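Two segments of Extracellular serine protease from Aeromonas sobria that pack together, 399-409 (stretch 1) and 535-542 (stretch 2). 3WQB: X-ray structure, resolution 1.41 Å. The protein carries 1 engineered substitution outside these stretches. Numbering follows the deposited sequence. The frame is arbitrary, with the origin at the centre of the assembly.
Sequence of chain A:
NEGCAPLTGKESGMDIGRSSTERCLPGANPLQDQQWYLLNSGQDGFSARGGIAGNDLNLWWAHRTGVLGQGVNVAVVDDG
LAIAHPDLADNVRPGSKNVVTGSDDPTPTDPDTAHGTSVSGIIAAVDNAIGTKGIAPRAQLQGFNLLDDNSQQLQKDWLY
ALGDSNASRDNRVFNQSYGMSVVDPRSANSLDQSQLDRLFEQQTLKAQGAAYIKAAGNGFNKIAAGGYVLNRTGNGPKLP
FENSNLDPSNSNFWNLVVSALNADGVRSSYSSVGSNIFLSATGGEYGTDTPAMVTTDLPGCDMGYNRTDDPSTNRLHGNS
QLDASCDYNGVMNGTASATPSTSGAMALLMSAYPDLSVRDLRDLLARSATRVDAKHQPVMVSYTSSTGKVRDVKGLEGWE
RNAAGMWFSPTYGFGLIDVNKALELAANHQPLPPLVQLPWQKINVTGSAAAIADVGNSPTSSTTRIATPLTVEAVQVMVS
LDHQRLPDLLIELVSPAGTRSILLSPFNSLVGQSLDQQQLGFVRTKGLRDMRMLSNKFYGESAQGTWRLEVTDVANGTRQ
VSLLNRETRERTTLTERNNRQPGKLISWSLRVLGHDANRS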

# COMPACT_ATOMS: atom_id res chain seq x y z
N TRP A 399 20.14 -0.31 6.05
CA TRP A 399 20.21 1.14 5.83
C TRP A 399 21.39 1.51 4.94
O TRP A 399 22.52 1.06 5.17
N GLU A 400 21.11 2.36 3.96
CA GLU A 400 22.13 2.92 3.07
C GLU A 400 21.88 4.41 2.84
O GLU A 400 20.73 4.88 2.88
N ARG A 401 22.95 5.15 2.63
CA ARG A 401 22.84 6.59 2.40
C ARG A 401 23.10 6.88 0.92
O ARG A 401 24.12 6.45 0.36
N ASN A 402 22.18 7.60 0.27
CA ASN A 402 22.34 7.89 -1.15
C ASN A 402 23.31 9.06 -1.40
O ASN A 402 23.86 9.62 -0.46
N ALA A 403 23.52 9.41 -2.67
CA ALA A 403 24.56 10.40 -2.99
C ALA A 403 24.18 11.82 -2.59
O ALA A 403 25.05 12.71 -2.56
N ALA A 404 22.91 12.03 -2.27
CA ALA A 404 22.42 13.33 -1.82
C ALA A 404 22.35 13.37 -0.29
O ALA A 404 21.87 14.35 0.28
N GLY A 405 22.81 12.31 0.37
CA GLY A 405 22.89 12.31 1.83
C GLY A 405 21.67 11.77 2.54
O GLY A 405 21.60 11.81 3.77
N MET A 406 20.70 11.26 1.77
CA MET A 406 19.47 10.72 2.34
C MET A 406 19.64 9.25 2.73
O MET A 406 20.03 8.42 1.90
N TRP A 407 19.33 8.94 3.98
CA TRP A 407 19.32 7.57 4.45
C TRP A 407 18.03 6.90 4.02
O TRP A 407 16.95 7.48 4.16
N PHE A 408 18.14 5.66 3.56
CA PHE A 408 16.96 4.93 3.10
C PHE A 408 17.15 3.44 3.31
O PHE A 408 18.26 2.92 3.16
N SER A 409 16.06 2.76 3.66
CA SER A 409 16.05 1.30 3.68
C SER A 409 14.72 0.79 3.10
O SER A 409 13.70 1.46 3.23
N SER A 535 11.18 3.06 -6.95
CA SER A 535 12.16 3.22 -5.89
C SER A 535 12.21 4.65 -5.38
O SER A 535 12.21 5.61 -6.16
N ASN A 536 12.29 4.76 -4.05
CA ASN A 536 12.50 6.03 -3.37
C ASN A 536 13.97 6.28 -3.01
O ASN A 536 14.32 7.35 -2.49
N LYS A 537 14.83 5.29 -3.27
CA LYS A 537 16.22 5.33 -2.82
C LYS A 537 17.03 6.52 -3.33
O LYS A 537 18.01 6.92 -2.69
N PHE A 538 16.62 7.07 -4.47
CA PHE A 538 17.43 8.06 -5.17
C PHE A 538 17.01 9.50 -4.87
O PHE A 538 17.47 10.44 -5.52
N TYR A 539 16.15 9.68 -3.88
CA TYR A 539 15.61 10.98 -3.53
C TYR A 539 16.71 12.01 -3.33
O TYR A 539 17.58 11.86 -2.46
N GLY A 540 16.65 13.09 -4.12
CA GLY A 540 17.59 14.19 -3.98
C GLY A 540 18.77 14.14 -4.94
O GLY A 540 19.47 15.14 -5.10
N GLU A 541 19.03 12.98 -5.54
CA GLU A 541 20.14 12.82 -6.48
C GLU A 541 19.87 13.52 -7.82
O GLU A 541 18.72 13.78 -8.17
N SER A 542 20.94 13.80 -8.57
CA SER A 542 20.81 14.28 -9.93
C SER A 542 20.46 13.11 -10.85
O SER A 542 21.05 12.03 -10.76

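Stretch 1 is a hairpin whose strands, 400-401 and 407-408, are joined through a type I turn from Asn-402 to Gly-405. Stretch 2 has no regular helix or strand and folds through two overlapping turns. Together they bury 554 Å².

Lys-537 is the residue most covered by the other stretch. Its CA-to-CB bond points sideways, and its rotamer is t, p, t, m. The side chain runs across the hairpin, from Phe-408 on one strand to Glu-400 on the other. Lys-537 NZ ends 2.8 Å from Glu-400 OE1, a hydrogen-bonded salt bridge. Glu-400 points toward stretch 2 with chi1 m and chi2 t. A water accepts a hydrogen bond from Lys-537 NZ at 3.1 Å and donates one to Arg-401 O at 3.3 Å, so it links the two stretches beside the salt bridge.

Phe-408 is next in covered area. It points toward stretch 2 with chi1 t. Lys-537 CA lies over one face of its ring, 4.2 Å from the centroid of Phe-408, in a CH-pi contact. Phe-408 CE1 meets Asn-536 CB at 3.6 Å, and Phe-408 CD2 meets Lys-537 CD at 3.8 Å.

Asn-402 points in with chi1 p and is buried. Asn-402 ND2 donates to Lys-537 O at 2.8 Å and to Tyr-539 O at 2.9 Å, tying down two carbonyls of the stretch 2 turns. Asn-402 OD1 faces its own hairpin and accepts from Ala-404 N at 2.9 Å and Met-406 N at 3.0 Å. One side chain thus braces the turn and holds the partner.

Glu-541 starts sideways, but its end comes nearer. Ala-403 N donates to Glu-541 OE2 at 2.9 Å. Met-406, m at all three chi angles, points in, and Met-406 CE lies 4.1 Å from Tyr-539 CD2. Ala-404 CB sits 3.4 Å from Gly-540 C. A CB on Gly-540 would clash with Ala-404 CB.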

# COMPACT_ATOMS: atom_id res chain seq x y z
CB TRP A 399 20.38 1.87 7.16
CG TRP A 399 19.12 1.98 7.95
CD1 TRP A 399 18.78 1.25 9.05
CD2 TRP A 399 18.02 2.87 7.69
NE1 TRP A 399 17.54 1.64 9.50
CE2 TRP A 399 17.06 2.63 8.69
CE3 TRP A 399 17.77 3.85 6.72
CZ2 TRP A 399 15.86 3.34 8.75
CZ3 TRP A 399 16.58 4.56 6.78
CH2 TRP A 399 15.63 4.29 7.79
CB GLU A 400 22.17 2.17 1.73
CG GLU A 400 22.51 0.69 1.92
CD GLU A 400 22.52 -0.11 0.63
OE1 GLU A 400 22.30 0.49 -0.44
OE2 GLU A 400 22.77 -1.33 0.68
CB ARG A 401 23.85 7.35 3.28
CG ARG A 401 23.56 8.84 3.43
CD ARG A 401 24.57 9.50 4.35
NE ARG A 401 23.95 10.60 5.10
CZ ARG A 401 24.42 11.84 5.16
NH1 ARG A 401 25.52 12.19 4.51
NH2 ARG A 401 23.76 12.75 5.88
CB ASN A 402 20.98 8.06 -1.87
CG ASN A 402 20.29 9.39 -1.59
OD1 ASN A 402 20.89 10.36 -1.11
ND2 ASN A 402 19.00 9.44 -1.91
CB ALA A 403 24.91 10.34 -4.46
CB ALA A 404 21.05 13.62 -2.42
CB MET A 406 18.31 10.84 1.33
CG MET A 406 17.89 12.25 0.98
SD MET A 406 17.09 13.16 2.31
CE MET A 406 15.56 12.24 2.52
CB TRP A 407 19.43 7.52 5.97
CG TRP A 407 20.81 7.77 6.48
CD1 TRP A 407 21.31 8.95 6.97
CD2 TRP A 407 21.87 6.81 6.58
NE1 TRP A 407 22.62 8.78 7.35
CE2 TRP A 407 22.99 7.48 7.13
CE3 TRP A 407 21.98 5.45 6.25
CZ2 TRP A 407 24.21 6.83 7.36
CZ3 TRP A 407 23.19 4.81 6.49
CH2 TRP A 407 24.28 5.50 7.04
CB PHE A 408 16.72 5.20 1.60
CG PHE A 408 15.48 4.53 1.06
CD1 PHE A 408 14.23 5.13 1.23
CD2 PHE A 408 15.55 3.30 0.41
CE1 PHE A 408 13.07 4.51 0.77
CE2 PHE A 408 14.39 2.67 -0.06
CZ PHE A 408 13.15 3.28 0.12
CB SER A 409 16.26 0.78 5.10
OG SER A 409 15.19 1.16 5.95
CB SER A 535 13.55 2.79 -6.33
OG SER A 535 14.48 3.07 -5.31
CB ASN A 536 11.65 6.08 -2.10
CG ASN A 536 10.18 6.16 -2.40
OD1 ASN A 536 9.76 6.97 -3.24
ND2 ASN A 536 9.37 5.36 -1.70
CB LYS A 537 16.90 4.01 -3.20
CG LYS A 537 18.40 3.95 -2.97
CD LYS A 537 18.75 4.00 -1.48
CE LYS A 537 20.26 3.90 -1.26
NZ LYS A 537 20.81 2.58 -1.65
CB PHE A 538 17.40 7.78 -6.67
CG PHE A 538 17.72 6.36 -7.01
CD1 PHE A 538 19.03 5.89 -6.94
CD2 PHE A 538 16.72 5.47 -7.39
CE1 PHE A 538 19.33 4.57 -7.24
CE2 PHE A 538 17.01 4.13 -7.69
CZ PHE A 538 18.32 3.69 -7.62
CB TYR A 539 14.76 10.85 -2.27
CG TYR A 539 13.90 12.05 -1.97
CD1 TYR A 539 12.57 12.09 -2.39
CD2 TYR A 539 14.40 13.16 -1.27
CE1 TYR A 539 11.77 13.19 -2.12
CE2 TYR A 539 13.60 14.27 -0.99
CZ TYR A 539 12.28 14.27 -1.41
OH TYR A 539 11.48 15.35 -1.15
CB GLU A 541 20.42 11.34 -6.75
CG GLU A 541 20.99 10.59 -5.55
CD GLU A 541 21.53 9.22 -5.89
OE1 GLU A 541 21.52 8.80 -7.07
OE2 GLU A 541 21.97 8.54 -4.94
CB SER A 542 22.11 14.94 -10.39
OG SER A 542 22.05 15.23 -11.78
O HOH W 1 23.65 3.64 -1.28